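Local coordinates for inorganic pyrophosphatase (Helicobacter pylori, PDB 2BQX), which catalyses the magnesium-dependent hydrolysis of inorganic pyrophosphate to two phosphate ions, working as a homohexamer, at the interface of chains A and B. Sequence-based numbering; all coordinates share one arbitrary frame. Chains: chain A/B, Inorganic pyrophosphatase.

The interface of chains A and B. Residues chain A 26-27, 43; chain B 76-78, 113.
One face of the B:Asp113 carboxylate is covered by A:Val43, whose CB stands 3.7 Å from the carboxylate carbon CG. Oxygen OD2 lies 3.6 Å from CG1 of the same valine, so the carboxylate, probably charged, serves here partly as a flat surface for a branched aliphatic group. Water 1 stands above that same face and bridges the other oxygen, OD1, at 3.0 Å, to the backbone carbonyl O of A:Val43. The ring of B:Phe78, turned about 85° from the carboxylate, receives the other methyl of A:Val43 at its edge: CG2 lies nearly in the ring plane, 4.1 Å from CE1. On one side of the ring plane, CG2 of B:Val76 from the same chain sits above and just beyond the CE1 rim. CD1 of A:Ile27 comes in from that same side of the ring, beyond the CD1 edge.

B:Val76 is the wedge of the patch. Its CG2, placed between the backbone N and carbonyl carbon (chi1 of CG1 -56°), meets CD1 of A:Ile27 tip to tip at 3.7 Å and also faces A:Val43. The other methyl, CG1, points at the outer edge of the A:Asn26 amide, 3.8 Å from ND2. A short branched residue can thus touch three neighbours at once with one side-chain torsion to fix. A:Ile27 supplies more length: with chi2 at 174° its chain is extended, and CD1 packs tightly against the backbone carbonyl O of B:Ala77, at 3.2 Å. That carbonyl does the touching, while the alanine methyl turns away from A:Ile27.

A:Ile27 begins strand 27-31 and A:Val43 ends strand 38-43, so adjoining strand ends present beta-branched residues to loops of chain B. Their sequence neighbours, A:Lys28 and A:Arg42, are predicted to bind substrate; the patch may therefore help steady that region while contributing one part of a subunit contact in the hexamer.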
loop_
_atom_site.group_PDB
_atom_site.type_symbol
_atom_site.label_atom_id
_atom_site.label_comp_id
_atom_site.label_asym_id
_atom_site.label_seq_id
_atom_site.Cartn_x
_atom_site.Cartn_y
_atom_site.Cartn_z
ATOM N N ASN A 26 -12.356 -1.418 3.325
ATOM C CA ASN A 26 -13.632 -2.058 3.019
ATOM C C ASN A 26 -13.964 -2.983 4.194
ATOM O O ASN A 26 -14.830 -3.847 4.097
ATOM C CB ASN A 26 -13.562 -2.847 1.696
ATOM C CG ASN A 26 -12.602 -4.024 1.750
ATOM O OD1 ASN A 26 -11.691 -4.064 2.580
ATOM N ND2 ASN A 26 -12.795 -4.989 0.845
ATOM N N ILE A 27 -13.278 -2.776 5.313
ATOM C CA ILE A 27 -13.513 -3.586 6.504
ATOM C C ILE A 27 -14.064 -2.732 7.637
ATOM O O ILE A 27 -13.410 -1.797 8.103
ATOM C CB ILE A 27 -12.222 -4.263 7.010
ATOM C CG1 ILE A 27 -11.631 -5.158 5.916
ATOM C CG2 ILE A 27 -12.541 -5.095 8.266
ATOM C CD1 ILE A 27 -10.280 -5.753 6.268
ATOM N N VAL A 43 -17.268 -7.035 6.029
ATOM C CA VAL A 43 -16.408 -6.749 4.896
ATOM C C VAL A 43 -17.423 -6.386 3.827
ATOM O O VAL A 43 -18.314 -7.181 3.515
ATOM C CB VAL A 43 -15.590 -7.972 4.436
ATOM C CG1 VAL A 43 -14.751 -7.592 3.224
ATOM C CG2 VAL A 43 -14.672 -8.452 5.560
ATOM N N VAL B 76 -9.356 -10.485 2.341
ATOM C CA VAL B 76 -8.857 -9.272 2.985
ATOM C C VAL B 76 -7.997 -9.556 4.211
ATOM O O VAL B 76 -8.054 -10.640 4.781
ATOM C CB VAL B 76 -10.008 -8.321 3.409
ATOM C CG1 VAL B 76 -10.869 -7.980 2.209
ATOM C CG2 VAL B 76 -10.835 -8.944 4.522
ATOM N N ALA B 77 -7.192 -8.568 4.590
ATOM C CA ALA B 77 -6.307 -8.669 5.747
ATOM C C ALA B 77 -6.926 -7.960 6.959
ATOM O O ALA B 77 -7.263 -6.778 6.882
ATOM C CB ALA B 77 -4.951 -8.031 5.409
ATOM N N PHE B 78 -7.082 -8.687 8.064
ATOM C CA PHE B 78 -7.642 -8.128 9.286
ATOM C C PHE B 78 -6.505 -7.575 10.145
ATOM O O PHE B 78 -5.418 -8.157 10.202
ATOM C CB PHE B 78 -8.406 -9.208 10.075
ATOM C CG PHE B 78 -9.545 -9.827 9.308
ATOM C CD1 PHE B 78 -10.501 -9.022 8.690
ATOM C CD2 PHE B 78 -9.645 -11.207 9.175
ATOM C CE1 PHE B 78 -11.540 -9.583 7.948
ATOM C CE2 PHE B 78 -10.681 -11.781 8.433
ATOM C CZ PHE B 78 -11.625 -10.964 7.818
ATOM N N ASP B 113 -18.439 -11.822 6.266
ATOM C CA ASP B 113 -18.049 -11.817 4.860
ATOM C C ASP B 113 -18.446 -13.162 4.248
ATOM O O ASP B 113 -17.878 -14.200 4.597
ATOM C CB ASP B 113 -16.533 -11.609 4.724
ATOM C CG ASP B 113 -16.083 -11.502 3.275
ATOM O OD1 ASP B 113 -16.913 -11.695 2.366
ATOM O OD2 ASP B 113 -14.892 -11.223 3.039
HETATM O O HOH W 1 -18.330 -9.154 1.674
#